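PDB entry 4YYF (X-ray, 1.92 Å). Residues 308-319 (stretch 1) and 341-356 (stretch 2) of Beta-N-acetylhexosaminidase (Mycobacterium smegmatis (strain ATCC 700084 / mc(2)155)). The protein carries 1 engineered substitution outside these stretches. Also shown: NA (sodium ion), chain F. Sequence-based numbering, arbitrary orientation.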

ATOM      1  N   VAL A 308      -9.738  -1.949 -10.552  1.00 14.90           N
ATOM      2  CA  VAL A 308      -8.443  -1.333 -10.867  1.00 17.44           C
ATOM      3  C   VAL A 308      -8.644  -0.069 -11.690  1.00 20.57           C
ATOM      4  O   VAL A 308      -8.061   0.981 -11.397  1.00 19.02           O
ATOM      5  CB  VAL A 308      -7.526  -2.322 -11.602  1.00 17.28           C
ATOM      6  CG1 VAL A 308      -6.303  -1.603 -12.186  1.00 15.38           C
ATOM      7  CG2 VAL A 308      -7.105  -3.429 -10.642  1.00 16.93           C
ATOM      8  N   LEU A 309      -9.491  -0.160 -12.709  1.00 18.49           N
ATOM      9  CA  LEU A 309      -9.833   1.011 -13.513  1.00 20.40           C
ATOM     10  C   LEU A 309     -10.383   2.159 -12.653  1.00 22.21           C
ATOM     11  O   LEU A 309      -9.933   3.304 -12.765  1.00 22.13           O
ATOM     12  CB  LEU A 309     -10.850   0.635 -14.594  1.00 21.15           C
ATOM     13  CG  LEU A 309     -11.356   1.811 -15.438  1.00 24.89           C
ATOM     14  CD1 LEU A 309     -10.183   2.630 -15.960  1.00 22.03           C
ATOM     15  CD2 LEU A 309     -12.248   1.356 -16.601  1.00 25.34           C
ATOM     16  N   ARG A 310     -11.362   1.856 -11.808  1.00 23.09           N
ATOM     17  CA  ARG A 310     -11.945   2.873 -10.941  1.00 24.84           C
ATOM     18  C   ARG A 310     -10.912   3.500 -10.001  1.00 22.89           C
ATOM     19  O   ARG A 310     -10.934   4.710  -9.765  1.00 21.70           O
ATOM     20  CB  ARG A 310     -13.119   2.293 -10.147  1.00 23.93           C
ATOM     21  CG  ARG A 310     -14.389   2.128 -10.980  1.00 24.73           C
ATOM     22  CD  ARG A 310     -15.378   1.191 -10.320  1.00 26.97           C
ATOM     23  NE  ARG A 310     -16.607   1.086 -11.111  1.00 35.84           N
ATOM     24  CZ  ARG A 310     -17.607   1.962 -11.054  1.00 38.50           C
ATOM     25  NH1 ARG A 310     -17.528   2.999 -10.229  1.00 39.73           N
ATOM     26  NH2 ARG A 310     -18.684   1.803 -11.816  1.00 32.95           N
ATOM     27  N   ALA A 311     -10.004   2.685  -9.473  1.00 21.60           N
ATOM     28  CA  ALA A 311      -8.970   3.203  -8.584  1.00 22.88           C
ATOM     29  C   ALA A 311      -8.052   4.184  -9.311  1.00 19.06           C
ATOM     30  O   ALA A 311      -7.798   5.275  -8.814  1.00 18.13           O
ATOM     31  CB  ALA A 311      -8.157   2.068  -7.956  1.00 21.82           C
ATOM     32  N   LEU A 312      -7.561   3.797 -10.484  1.00 18.68           N
ATOM     33  CA  LEU A 312      -6.654   4.652 -11.249  1.00 20.66           C
ATOM     34  C   LEU A 312      -7.365   5.895 -11.757  1.00 22.19           C
ATOM     35  O   LEU A 312      -6.743   6.961 -11.865  1.00 24.80           O
ATOM     36  CB  LEU A 312      -6.012   3.882 -12.418  1.00 18.79           C
ATOM     37  CG  LEU A 312      -5.220   2.648 -11.996  1.00 21.97           C
ATOM     38  CD1 LEU A 312      -4.653   1.914 -13.227  1.00 20.94           C
ATOM     39  CD2 LEU A 312      -4.110   3.023 -11.006  1.00 21.25           C
ATOM     40  N   GLN A 313      -8.658   5.770 -12.066  1.00 24.32           N
ATOM     41  CA  GLN A 313      -9.471   6.937 -12.434  1.00 24.80           C
ATOM     42  C   GLN A 313      -9.589   7.891 -11.256  1.00 26.28           C
ATOM     43  O   GLN A 313      -9.550   9.113 -11.422  1.00 27.01           O
ATOM     44  CB  GLN A 313     -10.899   6.533 -12.822  1.00 26.63           C
ATOM     45  CG  GLN A 313     -11.084   5.906 -14.178  1.00 29.24           C
ATOM     46  CD  GLN A 313     -12.526   5.460 -14.388  1.00 35.67           C
ATOM     47  OE1 GLN A 313     -13.175   4.963 -13.461  1.00 37.31           O
ATOM     48  NE2 GLN A 313     -13.039   5.655 -15.598  1.00 37.34           N
ATOM     49  N   ALA A 314      -9.764   7.329 -10.066  1.00 24.36           N
ATOM     50  CA  ALA A 314     -10.011   8.142  -8.879  1.00 23.86           C
ATOM     51  C   ALA A 314      -8.742   8.872  -8.436  1.00 20.10           C
ATOM     52  O   ALA A 314      -8.805   9.963  -7.886  1.00 20.82           O
ATOM     53  CB  ALA A 314     -10.572   7.292  -7.755  1.00 21.00           C
ATOM     54  N   GLY A 315      -7.586   8.268  -8.663  1.00 19.99           N
ATOM     55  CA  GLY A 315      -6.348   8.953  -8.347  1.00 20.16           C
ATOM     56  C   GLY A 315      -5.271   8.124  -7.690  1.00 18.04           C
ATOM     57  O   GLY A 315      -4.219   8.659  -7.334  1.00 15.85           O
ATOM     58  N   ALA A 316      -5.500   6.818  -7.539  1.00 15.19           N
ATOM     59  CA  ALA A 316      -4.445   5.956  -7.020  1.00 13.44           C
ATOM     60  C   ALA A 316      -3.288   5.887  -8.016  1.00 15.91           C
ATOM     61  O   ALA A 316      -3.502   5.946  -9.228  1.00 17.53           O
ATOM     62  CB  ALA A 316      -4.980   4.557  -6.721  1.00 15.22           C
ATOM     63  N   ASP A 317      -2.064   5.768  -7.506  1.00 12.68           N
ATOM     64  CA  ASP A 317      -0.899   5.572  -8.374  1.00 13.70           C
ATOM     65  C   ASP A 317      -0.604   4.098  -8.539  1.00 17.89           C
ATOM     66  O   ASP A 317       0.123   3.696  -9.448  1.00 16.33           O
ATOM     67  CB  ASP A 317       0.352   6.175  -7.754  1.00 13.08           C
ATOM     68  CG  ASP A 317       0.226   7.643  -7.508  1.00 16.49           C
ATOM     69  OD1 ASP A 317      -0.057   8.380  -8.473  1.00 18.38           O
ATOM     70  OD2 ASP A 317       0.412   8.052  -6.342  1.00 19.50           O
ATOM     71  N   ASN A 318      -1.121   3.291  -7.626  1.00 15.23           N
ATOM     72  CA  ASN A 318      -0.768   1.881  -7.635  1.00 15.72           C
ATOM     73  C   ASN A 318      -1.924   1.007  -7.176  1.00 15.66           C
ATOM     74  O   ASN A 318      -2.380   1.105  -6.038  1.00 15.63           O
ATOM     75  CB  ASN A 318       0.465   1.637  -6.761  1.00 16.42           C
ATOM     76  CG  ASN A 318       1.172   0.342  -7.108  1.00 15.09           C
ATOM     77  OD1 ASN A 318       0.644  -0.749  -6.888  1.00 16.83           O
ATOM     78  ND2 ASN A 318       2.372   0.457  -7.659  1.00 16.70           N
ATOM     79  N   ALA A 319      -2.395   0.157  -8.077  1.00 11.69           N
ATOM     80  CA  ALA A 319      -3.532  -0.717  -7.802  1.00 12.98           C
ATOM     81  C   ALA A 319      -3.015  -2.072  -7.380  1.00 18.89           C
ATOM     82  O   ALA A 319      -2.278  -2.732  -8.131  1.00 18.21           O
ATOM     83  CB  ALA A 319      -4.408  -0.850  -9.042  1.00 16.97           C
ATOM     84  N   GLY A 341     -11.237   7.068 -23.163  1.00 36.32           N
ATOM     85  CA  GLY A 341     -11.104   8.274 -22.362  1.00 40.36           C
ATOM     86  C   GLY A 341     -11.670   8.126 -20.968  1.00 39.05           C
ATOM     87  O   GLY A 341     -11.868   9.116 -20.252  1.00 35.55           O
ATOM     88  N   GLU A 342     -11.938   6.884 -20.579  1.00 34.81           N
ATOM     89  CA  GLU A 342     -12.347   6.602 -19.215  1.00 33.77           C
ATOM     90  C   GLU A 342     -11.160   6.848 -18.314  1.00 29.93           C
ATOM     91  O   GLU A 342     -11.313   7.149 -17.128  1.00 32.65           O
ATOM     92  CB  GLU A 342     -12.768   5.144 -19.081  1.00 33.80           C
ATOM     93  CG  GLU A 342     -14.111   4.820 -19.674  1.00 39.60           C
ATOM     94  CD  GLU A 342     -14.339   3.327 -19.686  1.00 41.28           C
ATOM     95  OE1 GLU A 342     -13.788   2.650 -20.582  1.00 37.40           O
ATOM     96  OE2 GLU A 342     -15.037   2.836 -18.775  1.00 41.33           O
ATOM     97  N   LEU A 343      -9.973   6.671 -18.882  1.00 26.55           N
ATOM     98  CA  LEU A 343      -8.729   6.846 -18.140  1.00 26.82           C
ATOM     99  C   LEU A 343      -7.864   7.825 -18.915  1.00 26.70           C
ATOM    100  O   LEU A 343      -7.553   7.588 -20.075  1.00 26.59           O
ATOM    101  CB  LEU A 343      -8.001   5.506 -17.992  1.00 26.11           C
ATOM    102  CG  LEU A 343      -6.667   5.544 -17.236  1.00 24.31           C
ATOM    103  CD1 LEU A 343      -6.891   6.093 -15.843  1.00 23.22           C
ATOM    104  CD2 LEU A 343      -6.028   4.164 -17.165  1.00 23.35           C
ATOM    105  N   ASN A 344      -7.490   8.933 -18.289  1.00 27.73           N
ATOM    106  CA  ASN A 344      -6.730   9.953 -18.991  1.00 28.11           C
ATOM    107  C   ASN A 344      -5.252   9.583 -19.077  1.00 23.01           C
ATOM    108  O   ASN A 344      -4.692   9.054 -18.119  1.00 17.35           O
ATOM    109  CB  ASN A 344      -6.878  11.295 -18.280  1.00 35.23           C
ATOM    110  CG  ASN A 344      -6.316  12.446 -19.088  1.00 41.58           C
ATOM    111  OD1 ASN A 344      -5.132  12.779 -18.978  1.00 39.84           O
ATOM    112  ND2 ASN A 344      -7.166  13.063 -19.911  1.00 47.08           N
ATOM    113  N   GLN A 345      -4.614   9.887 -20.206  1.00 21.04           N
ATOM    114  CA  GLN A 345      -3.178   9.631 -20.356  1.00 26.21           C
ATOM    115  C   GLN A 345      -2.354  10.301 -19.246  1.00 21.18           C
ATOM    116  O   GLN A 345      -1.347   9.760 -18.788  1.00 18.40           O
ATOM    117  CB  GLN A 345      -2.697  10.094 -21.737  1.00 27.92           C
ATOM    118  CG  GLN A 345      -1.254   9.697 -22.056  1.00 39.98           C
ATOM    119  CD  GLN A 345      -1.010   8.195 -21.947  1.00 51.64           C
ATOM    120  OE1 GLN A 345      -1.771   7.387 -22.487  1.00 51.81           O
ATOM    121  NE2 GLN A 345       0.052   7.814 -21.234  1.00 52.79           N
ATOM    122  N   GLY A 346      -2.797  11.477 -18.806  1.00 21.18           N
ATOM    123  CA  GLY A 346      -2.095  12.219 -17.775  1.00 20.07           C
ATOM    124  C   GLY A 346      -2.107  11.496 -16.445  1.00 17.96           C
ATOM    125  O   GLY A 346      -1.155  11.584 -15.660  1.00 18.07           O
ATOM    126  N   ALA A 347      -3.185  10.772 -16.177  1.00 15.93           N
ATOM    127  CA  ALA A 347      -3.287  10.045 -14.916  1.00 21.30           C
ATOM    128  C   ALA A 347      -2.264   8.924 -14.901  1.00 21.12           C
ATOM    129  O   ALA A 347      -1.653   8.624 -13.871  1.00 16.06           O
ATOM    130  CB  ALA A 347      -4.677   9.490 -14.731  1.00 21.18           C
ATOM    131  N   VAL A 348      -2.097   8.293 -16.058  1.00 18.03           N
ATOM    132  CA  VAL A 348      -1.156   7.194 -16.195  1.00 19.63           C
ATOM    133  C   VAL A 348       0.281   7.705 -16.097  1.00 17.42           C
ATOM    134  O   VAL A 348       1.095   7.134 -15.365  1.00 19.07           O
ATOM    135  CB  VAL A 348      -1.374   6.447 -17.525  1.00 19.78           C
ATOM    136  CG1 VAL A 348      -0.251   5.441 -17.774  1.00 20.40           C
ATOM    137  CG2 VAL A 348      -2.703   5.743 -17.500  1.00 18.54           C
ATOM    138  N   ASP A 349       0.578   8.786 -16.812  1.00 17.11           N
ATOM    139  CA  ASP A 349       1.926   9.340 -16.808  1.00 19.85           C
ATOM    140  C   ASP A 349       2.352   9.847 -15.425  1.00 18.80           C
ATOM    141  O   ASP A 349       3.470   9.586 -14.988  1.00 17.18           O
ATOM    142  CB  ASP A 349       2.065  10.455 -17.849  1.00 21.77           C
ATOM    143  CG  ASP A 349       2.074   9.930 -19.284  1.00 33.20           C
ATOM    144  OD1 ASP A 349       2.160   8.701 -19.489  1.00 37.62           O
ATOM    145  OD2 ASP A 349       2.003  10.759 -20.211  1.00 30.49           O
ATOM    146  N   ALA A 350       1.468  10.568 -14.740  1.00 15.46           N
ATOM    147  CA  ALA A 350       1.811  11.087 -13.409  1.00 17.15           C
ATOM    148  C   ALA A 350       2.124   9.948 -12.448  1.00 19.15           C
ATOM    149  O   ALA A 350       3.070  10.023 -11.659  1.00 18.11           O
ATOM    150  CB  ALA A 350       0.690  11.960 -12.857  1.00 20.34           C
ATOM    151  N   SER A 351       1.319   8.894 -12.511  1.00 15.51           N
ATOM    152  CA  SER A 351       1.468   7.759 -11.607  1.00 16.46           C
ATOM    153  C   SER A 351       2.680   6.915 -11.970  1.00 16.35           C
ATOM    154  O   SER A 351       3.335   6.342 -11.097  1.00 16.75           O
ATOM    155  CB  SER A 351       0.201   6.894 -11.618  1.00 13.26           C
ATOM    156  OG  SER A 351      -0.857   7.572 -10.961  1.00 17.69           O
ATOM    157  N   LEU A 352       2.962   6.822 -13.262  1.00 14.70           N
ATOM    158  CA  LEU A 352       4.163   6.141 -13.721  1.00 19.20           C
ATOM    159  C   LEU A 352       5.411   6.829 -13.148  1.00 19.35           C
ATOM    160  O   LEU A 352       6.298   6.168 -12.613  1.00 18.28           O
ATOM    161  CB  LEU A 352       4.199   6.118 -15.253  1.00 17.79           C
ATOM    162  CG  LEU A 352       5.476   5.599 -15.909  1.00 19.30           C
ATOM    163  CD1 LEU A 352       5.747   4.156 -15.482  1.00 21.11           C
ATOM    164  CD2 LEU A 352       5.376   5.708 -17.430  1.00 21.29           C
ATOM    165  N   GLN A 353       5.463   8.156 -13.241  1.00 16.05           N
ATOM    166  CA  GLN A 353       6.553   8.923 -12.640  1.00 12.82           C
ATOM    167  C   GLN A 353       6.686   8.703 -11.132  1.00 15.42           C
ATOM    168  O   GLN A 353       7.797   8.563 -10.623  1.00 15.28           O
ATOM    169  CB  GLN A 353       6.396  10.422 -12.931  1.00 11.91           C
ATOM    170  CG  GLN A 353       6.407  10.788 -14.421  1.00 15.69           C
ATOM    171  CD  GLN A 353       5.910  12.198 -14.666  1.00 22.36           C
ATOM    172  OE1 GLN A 353       6.131  13.094 -13.844  1.00 20.63           O
ATOM    173  NE2 GLN A 353       5.237  12.411 -15.803  1.00 20.97           N
ATOM    174  N   ARG A 354       5.569   8.705 -10.412  1.00 11.33           N
ATOM    175  CA  ARG A 354       5.626   8.500  -8.962  1.00 14.10           C
ATOM    176  C   ARG A 354       6.133   7.123  -8.599  1.00 16.29           C
ATOM    177  O   ARG A 354       6.843   6.968  -7.611  1.00 16.64           O
ATOM    178  CB  ARG A 354       4.255   8.730  -8.314  1.00 11.79           C
ATOM    179  CG  ARG A 354       3.816  10.181  -8.386  1.00 17.90           C
ATOM    180  CD  ARG A 354       2.560  10.399  -7.597  1.00 13.46           C
ATOM    181  NE  ARG A 354       2.124  11.793  -7.632  1.00 15.38           N
ATOM    182  CZ  ARG A 354       1.003  12.205  -8.213  1.00 18.87           C
ATOM    183  NH1 ARG A 354       0.210  11.316  -8.796  1.00 16.54           N
ATOM    184  NH2 ARG A 354       0.676  13.497  -8.197  1.00 16.22           N
ATOM    185  N   ASN A 355       5.736   6.118  -9.371  1.00 15.56           N
ATOM    186  CA  ASN A 355       6.219   4.757  -9.149  1.00 16.44           C
ATOM    187  C   ASN A 355       7.698   4.650  -9.444  1.00 16.75           C
ATOM    188  O   ASN A 355       8.417   3.940  -8.742  1.00 19.15           O
ATOM    189  CB  ASN A 355       5.466   3.743 -10.017  1.00 13.49           C
ATOM    190  CG  ASN A 355       4.179   3.289  -9.386  1.00 17.03           C
ATOM    191  OD1 ASN A 355       4.195   2.499  -8.440  1.00 17.00           O
ATOM    192  ND2 ASN A 355       3.045   3.769  -9.913  1.00 13.40           N
ATOM    193  N   ALA A 356       8.156   5.347 -10.487  1.00 15.22           N
ATOM    194  CA  ALA A 356       9.580   5.321 -10.826  1.00 17.59           C
ATOM    195  C   ALA A 356      10.406   6.064  -9.791  1.00 19.74           C
ATOM    196  O   ALA A 356      11.550   5.692  -9.523  1.00 17.59           O
ATOM    197  CB  ALA A 356       9.834   5.900 -12.237  1.00 13.58           C
TER
HETATM  198 NA    NA F 403      -2.497   8.902 -11.732  1.00 20.90          NA
HETATM  199  O   HOH W   1      -4.147   7.365 -11.369  1.00 20.65           O
HETATM  200  O   HOH W   2      -2.642   9.364  -9.492  1.00 32.80           O

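A sodium ion sits in the seam between the two stretches, held directly by one and through water by the other. In stretch 2, Ala347 O (2.3 Å from NA) and Ser351 OG (2.2 Å from NA), one helical turn apart, bind it directly; waters 1 and 2, each with its O 2.3 Å from NA, complete the link. Water 1 donates to Leu312 O (2.7 Å from its O) and Ala316 O (2.6 Å), water 2 to Gly315 O (2.8 Å) and Asp317 OD1 (2.9 Å), so the two waters link the ion to three backbone carbonyls and one carboxylate oxygen of stretch 1. Gly315 turns the chain there with positive phi, where a CB would jam against the preceding carbonyl.

Asp317, buried and pointing toward the helix of stretch 2, takes three of the five hydrogen bonds between the stretches. Its OD1 accepts from Ser351 OG (2.7 Å); OD1 also lies at the edge of the Arg354 guanidinium, near its plane, and forms a salt bridge with Arg354 NH1 (3.0 Å). Its carbonyl, Asp317 O, accepts from Asn355 ND2 (3.0 Å). Ser351 suits its place because a single short hydroxyl reaches both metal and carboxylate. Asn355 uses both ends of its amide: ND2 also donates to Ser351 O (2.8 Å) within its own helix, while OD1 accepts from Asn318 ND2 (2.8 Å), leaving neither end unpaired in this buried site.

Farther along, the contact turns apolar. Leu343 places CD1 4.2 Å from Leu312 CB and its CB 4.1 Å from Leu309 CD1, so one leucine packs against two a turn apart on the first helix. Partly exposed Gln313 extends its side chain, with chi1 m and chi2 t, to donate from NE2 to Glu342 O (2.7 Å), tying the helix to the loop before Asn344, whose OD1 caps the second helix by accepting from Gly346 N (2.7 Å). The contact buries 519 Å², both sides summed.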